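PDB 1V2A: glutathione transferase gst1-6 from Anopheles dirus, which probably catalyses the conjugation of glutathione to electrophilic xenobiotics, displacing a halide, as a homodimeric Delta-class detoxification enzyme. Local coordinates for residues Q13-T25 with I67-L81. Sequence-based numbering, arbitrary orientation.
Sequences QSAILLAKKLGIT and IVLYLVETYAKDDTL
L18 lies between L71, V72 and L81 and illustrates how two nearly parallel helices can be joined mainly by interleaved aliphatic branches. Its CG stands anti to the backbone N (chi1 -177°), which carries the fork toward helix 64-75, where the two methyls part to different partners. CD1 meets CB of L71 at 3.9 Å, the two side chains sliding past each other in opposite directions; CD2 packs on CG2 of V72, whose side chain runs across it at about a right angle, and on CD1 of L81 at 3.5 Å. That same L81 methyl is met tip to tip by L22, whose CD2 comes within 3.7 Å of it. L81 thus folds back from the loop after helix 64-75 to lie against L18 and L22, and its backbone is hydrogen-bonded to V152.

I24 packs on the side away from L81. After the Schellman motif at G23 the chain turns away from the helix line, and CG1, beside the backbone N (chi1 -53°), carries CD1 to 3.5 Å from CB of Y75. The isoleucine crosses the tyrosine at about a right angle, meeting its ring obliquely, while CD2 of L71 sits in plane at the ring edge. The Y75 hydroxyl is held by D56. At the N-terminal end small residues bring the backbones together: CA of A15 and CA of V68 are 5.6 Å apart, CB of A15 touches CG2 of I67, and CB of S14 meets CG2 of V68 at 3.7 Å.

The axes cross at only -16°. Helix 152-162 packs over the S14 and V68 end of the pair, through C156 and V152. Two such helices side by side on one face of a four-stranded mixed sheet, ordered 2-1-3-4, are characteristic of the thioredoxin-like, glutathione-binding domain of glutathione transferases.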
loop_
_atom_site.group_PDB
_atom_site.type_symbol
_atom_site.label_atom_id
_atom_site.label_comp_id
_atom_site.label_asym_id
_atom_site.label_seq_id
_atom_site.Cartn_x
_atom_site.Cartn_y
_atom_site.Cartn_z
ATOM N N GLN B 13 10.084 -6.219 10.418
ATOM C CA GLN B 13 10.994 -7.317 10.097
ATOM C C GLN B 13 11.487 -7.333 8.660
ATOM O O GLN B 13 12.486 -7.990 8.355
ATOM C CB GLN B 13 10.342 -8.669 10.426
ATOM C CG GLN B 13 9.582 -8.677 11.741
ATOM C CD GLN B 13 8.957 -10.023 12.052
ATOM O OE1 GLN B 13 8.631 -10.792 11.150
ATOM N NE2 GLN B 13 8.774 -10.309 13.340
ATOM N N SER B 14 10.792 -6.623 7.775
ATOM C CA SER B 14 11.178 -6.579 6.367
ATOM C C SER B 14 12.563 -5.959 6.176
ATOM O O SER B 14 13.435 -6.562 5.551
ATOM C CB SER B 14 10.147 -5.782 5.558
ATOM O OG SER B 14 8.863 -6.367 5.658
ATOM N N ALA B 15 12.750 -4.755 6.710
ATOM C CA ALA B 15 14.021 -4.039 6.598
ATOM C C ALA B 15 15.164 -4.782 7.301
ATOM O O ALA B 15 16.322 -4.697 6.885
ATOM C CB ALA B 15 13.874 -2.631 7.166
ATOM N N ILE B 16 14.833 -5.499 8.369
ATOM C CA ILE B 16 15.820 -6.278 9.108
ATOM C C ILE B 16 16.339 -7.403 8.205
ATOM O O ILE B 16 17.541 -7.551 8.000
ATOM C CB ILE B 16 15.196 -6.912 10.379
ATOM C CG1 ILE B 16 14.800 -5.819 11.374
ATOM C CG2 ILE B 16 16.170 -7.896 11.005
ATOM C CD1 ILE B 16 15.947 -4.930 11.824
ATOM N N LEU B 17 15.424 -8.200 7.669
ATOM C CA LEU B 17 15.803 -9.304 6.801
ATOM C C LEU B 17 16.540 -8.800 5.564
ATOM O O LEU B 17 17.620 -9.285 5.220
ATOM C CB LEU B 17 14.554 -10.095 6.393
ATOM C CG LEU B 17 14.285 -11.459 7.049
ATOM C CD1 LEU B 17 14.971 -11.564 8.385
ATOM C CD2 LEU B 17 12.783 -11.665 7.189
ATOM N N LEU B 18 15.950 -7.820 4.892
ATOM C CA LEU B 18 16.558 -7.261 3.696
ATOM C C LEU B 18 17.973 -6.798 4.042
ATOM O O LEU B 18 18.921 -7.087 3.312
ATOM C CB LEU B 18 15.707 -6.093 3.190
ATOM C CG LEU B 18 16.091 -5.378 1.892
ATOM C CD1 LEU B 18 17.311 -4.498 2.135
ATOM C CD2 LEU B 18 16.345 -6.398 0.794
ATOM N N ALA B 19 18.112 -6.101 5.167
ATOM C CA ALA B 19 19.412 -5.603 5.601
ATOM C C ALA B 19 20.459 -6.709 5.632
ATOM O O ALA B 19 21.588 -6.521 5.163
ATOM C CB ALA B 19 19.296 -4.962 6.982
ATOM N N LYS B 20 20.078 -7.860 6.185
ATOM C CA LYS B 20 20.980 -9.000 6.298
ATOM C C LYS B 20 21.373 -9.538 4.934
ATOM O O LYS B 20 22.527 -9.881 4.698
ATOM C CB LYS B 20 20.322 -10.122 7.107
ATOM C CG LYS B 20 19.870 -9.714 8.502
ATOM C CD LYS B 20 19.448 -10.934 9.321
ATOM C CE LYS B 20 18.871 -10.517 10.665
ATOM N NZ LYS B 20 19.797 -9.624 11.423
ATOM N N LYS B 21 20.397 -9.613 4.040
ATOM C CA LYS B 21 20.624 -10.117 2.697
ATOM C C LYS B 21 21.593 -9.273 1.872
ATOM O O LYS B 21 22.276 -9.808 1.006
ATOM C CB LYS B 21 19.289 -10.208 1.948
ATOM C CG LYS B 21 18.787 -11.618 1.672
ATOM C CD LYS B 21 19.601 -12.298 0.590
ATOM C CE LYS B 21 18.937 -13.585 0.137
ATOM N NZ LYS B 21 19.711 -14.289 -0.916
ATOM N N LEU B 22 21.647 -7.966 2.141
ATOM C CA LEU B 22 22.498 -7.048 1.381
ATOM C C LEU B 22 23.721 -6.493 2.113
ATOM O O LEU B 22 24.421 -5.625 1.578
ATOM C CB LEU B 22 21.668 -5.865 0.873
ATOM C CG LEU B 22 20.406 -6.118 0.046
ATOM C CD1 LEU B 22 19.667 -4.806 -0.132
ATOM C CD2 LEU B 22 20.761 -6.726 -1.309
ATOM N N GLY B 23 23.963 -6.964 3.332
ATOM C CA GLY B 23 25.112 -6.501 4.091
ATOM C C GLY B 23 25.067 -5.053 4.545
ATOM O O GLY B 23 26.095 -4.366 4.541
ATOM N N ILE B 24 23.891 -4.581 4.949
ATOM C CA ILE B 24 23.754 -3.202 5.400
ATOM C C ILE B 24 23.750 -3.137 6.924
ATOM O O ILE B 24 23.044 -3.901 7.590
ATOM C CB ILE B 24 22.430 -2.542 4.900
ATOM C CG1 ILE B 24 22.289 -2.681 3.385
ATOM C CG2 ILE B 24 22.427 -1.059 5.241
ATOM C CD1 ILE B 24 20.989 -2.108 2.850
ATOM N N THR B 25 24.537 -2.220 7.477
ATOM C CA THR B 25 24.580 -2.072 8.922
ATOM C C THR B 25 23.461 -1.150 9.375
ATOM O O THR B 25 23.376 0.007 8.959
ATOM C CB THR B 25 25.920 -1.484 9.416
ATOM O OG1 THR B 25 26.981 -2.406 9.141
ATOM C CG2 THR B 25 25.863 -1.233 10.927
ATOM N N ILE B 67 10.820 1.992 3.023
ATOM C CA ILE B 67 12.164 1.762 3.553
ATOM C C ILE B 67 12.836 0.654 2.748
ATOM O O ILE B 67 13.981 0.796 2.312
ATOM C CB ILE B 67 12.132 1.349 5.039
ATOM C CG1 ILE B 67 11.633 2.524 5.885
ATOM C CG2 ILE B 67 13.529 0.892 5.483
ATOM C CD1 ILE B 67 11.496 2.227 7.351
ATOM N N VAL B 68 12.116 -0.445 2.553
ATOM C CA VAL B 68 12.635 -1.568 1.787
ATOM C C VAL B 68 13.116 -1.121 0.413
ATOM O O VAL B 68 14.290 -1.248 0.094
ATOM C CB VAL B 68 11.562 -2.675 1.606
ATOM C CG1 VAL B 68 12.017 -3.686 0.579
ATOM C CG2 VAL B 68 11.320 -3.381 2.934
ATOM N N LEU B 69 12.205 -0.594 -0.396
ATOM C CA LEU B 69 12.549 -0.148 -1.744
ATOM C C LEU B 69 13.684 0.878 -1.770
ATOM O O LEU B 69 14.445 0.948 -2.731
ATOM C CB LEU B 69 11.316 0.429 -2.436
ATOM C CG LEU B 69 10.121 -0.512 -2.576
ATOM C CD1 LEU B 69 9.042 0.197 -3.387
ATOM C CD2 LEU B 69 10.538 -1.805 -3.263
ATOM N N TYR B 70 13.791 1.670 -0.713
ATOM C CA TYR B 70 14.840 2.670 -0.613
ATOM C C TYR B 70 16.221 2.020 -0.437
ATOM O O TYR B 70 17.170 2.369 -1.136
ATOM C CB TYR B 70 14.560 3.597 0.576
ATOM C CG TYR B 70 15.717 4.505 0.927
ATOM C CD1 TYR B 70 15.928 5.699 0.242
ATOM C CD2 TYR B 70 16.605 4.167 1.948
ATOM C CE1 TYR B 70 16.995 6.539 0.569
ATOM C CE2 TYR B 70 17.677 4.997 2.281
ATOM C CZ TYR B 70 17.864 6.178 1.593
ATOM O OH TYR B 70 18.907 7.005 1.936
ATOM N N LEU B 71 16.318 1.079 0.498
ATOM C CA LEU B 71 17.571 0.388 0.790
ATOM C C LEU B 71 18.094 -0.411 -0.396
ATOM O O LEU B 71 19.296 -0.415 -0.669
ATOM C CB LEU B 71 17.400 -0.555 1.987
ATOM C CG LEU B 71 17.204 0.075 3.373
ATOM C CD1 LEU B 71 16.924 -1.021 4.382
ATOM C CD2 LEU B 71 18.436 0.856 3.788
ATOM N N VAL B 72 17.190 -1.102 -1.085
ATOM C CA VAL B 72 17.575 -1.897 -2.234
ATOM C C VAL B 72 18.169 -0.982 -3.306
ATOM O O VAL B 72 19.284 -1.213 -3.776
ATOM C CB VAL B 72 16.360 -2.650 -2.833
ATOM C CG1 VAL B 72 16.793 -3.438 -4.056
ATOM C CG2 VAL B 72 15.758 -3.573 -1.799
ATOM N N GLU B 73 17.424 0.058 -3.677
ATOM C CA GLU B 73 17.870 1.001 -4.702
ATOM C C GLU B 73 19.184 1.650 -4.304
ATOM O O GLU B 73 20.081 1.805 -5.125
ATOM C CB GLU B 73 16.805 2.090 -4.938
ATOM C CG GLU B 73 15.404 1.528 -5.234
ATOM C CD GLU B 73 14.410 2.571 -5.731
ATOM O OE1 GLU B 73 14.192 3.598 -5.048
ATOM O OE2 GLU B 73 13.840 2.349 -6.815
ATOM N N THR B 74 19.297 2.012 -3.032
ATOM C CA THR B 74 20.501 2.652 -2.519
ATOM C C THR B 74 21.696 1.721 -2.279
ATOM O O THR B 74 22.833 2.076 -2.602
ATOM C CB THR B 74 20.210 3.377 -1.191
ATOM O OG1 THR B 74 19.130 4.300 -1.373
ATOM C CG2 THR B 74 21.431 4.138 -0.726
ATOM N N TYR B 75 21.449 0.535 -1.725
ATOM C CA TYR B 75 22.550 -0.369 -1.407
ATOM C C TYR B 75 22.672 -1.701 -2.139
ATOM O O TYR B 75 23.717 -2.349 -2.060
ATOM C CB TYR B 75 22.556 -0.616 0.103
ATOM C CG TYR B 75 22.707 0.658 0.892
ATOM C CD1 TYR B 75 23.876 1.408 0.813
ATOM C CD2 TYR B 75 21.663 1.145 1.674
ATOM C CE1 TYR B 75 24.005 2.614 1.485
ATOM C CE2 TYR B 75 21.782 2.351 2.353
ATOM C CZ TYR B 75 22.957 3.083 2.251
ATOM O OH TYR B 75 23.085 4.286 2.903
ATOM N N ALA B 76 21.632 -2.119 -2.849
ATOM C CA ALA B 76 21.694 -3.391 -3.565
ATOM C C ALA B 76 22.716 -3.373 -4.691
ATOM O O ALA B 76 22.660 -2.530 -5.584
ATOM C CB ALA B 76 20.330 -3.750 -4.123
ATOM N N LYS B 77 23.651 -4.314 -4.635
ATOM C CA LYS B 77 24.690 -4.449 -5.648
ATOM C C LYS B 77 24.058 -5.043 -6.905
ATOM O O LYS B 77 24.658 -5.048 -7.980
ATOM C CB LYS B 77 25.803 -5.367 -5.123
ATOM C CG LYS B 77 26.768 -5.893 -6.178
ATOM C CD LYS B 77 27.505 -4.766 -6.893
ATOM C CE LYS B 77 28.412 -5.304 -7.991
ATOM N NZ LYS B 77 27.656 -6.098 -8.998
ATOM N N ASP B 78 22.837 -5.543 -6.749
ATOM C CA ASP B 78 22.083 -6.146 -7.844
ATOM C C ASP B 78 20.675 -5.568 -7.839
ATOM O O ASP B 78 20.281 -4.877 -6.898
ATOM C CB ASP B 78 21.974 -7.667 -7.664
ATOM C CG ASP B 78 23.311 -8.332 -7.431
ATOM O OD1 ASP B 78 23.999 -7.983 -6.445
ATOM O OD2 ASP B 78 23.675 -9.219 -8.230
ATOM N N ASP B 79 19.920 -5.869 -8.888
ATOM C CA ASP B 79 18.545 -5.411 -8.992
ATOM C C ASP B 79 17.612 -6.625 -9.049
ATOM O O ASP B 79 16.452 -6.514 -9.436
ATOM C CB ASP B 79 18.370 -4.540 -10.237
ATOM C CG ASP B 79 18.898 -3.130 -10.040
ATOM O OD1 ASP B 79 18.316 -2.388 -9.219
ATOM O OD2 ASP B 79 19.895 -2.760 -10.698
ATOM N N THR B 80 18.131 -7.783 -8.649
ATOM C CA THR B 80 17.358 -9.022 -8.651
ATOM C C THR B 80 16.219 -8.989 -7.632
ATOM O O THR B 80 15.130 -9.488 -7.905
ATOM C CB THR B 80 18.259 -10.246 -8.346
ATOM O OG1 THR B 80 18.828 -10.106 -7.040
ATOM C CG2 THR B 80 19.387 -10.354 -9.369
ATOM N N LEU B 81 16.472 -8.408 -6.460
ATOM C CA LEU B 81 15.445 -8.309 -5.423
ATOM C C LEU B 81 14.347 -7.344 -5.856
ATOM O O LEU B 81 13.231 -7.387 -5.344
ATOM C CB LEU B 81 16.047 -7.830 -4.096
ATOM C CG LEU B 81 17.004 -8.775 -3.360
ATOM C CD1 LEU B 81 17.432 -8.151 -2.036
ATOM C CD2 LEU B 81 16.316 -10.114 -3.131
#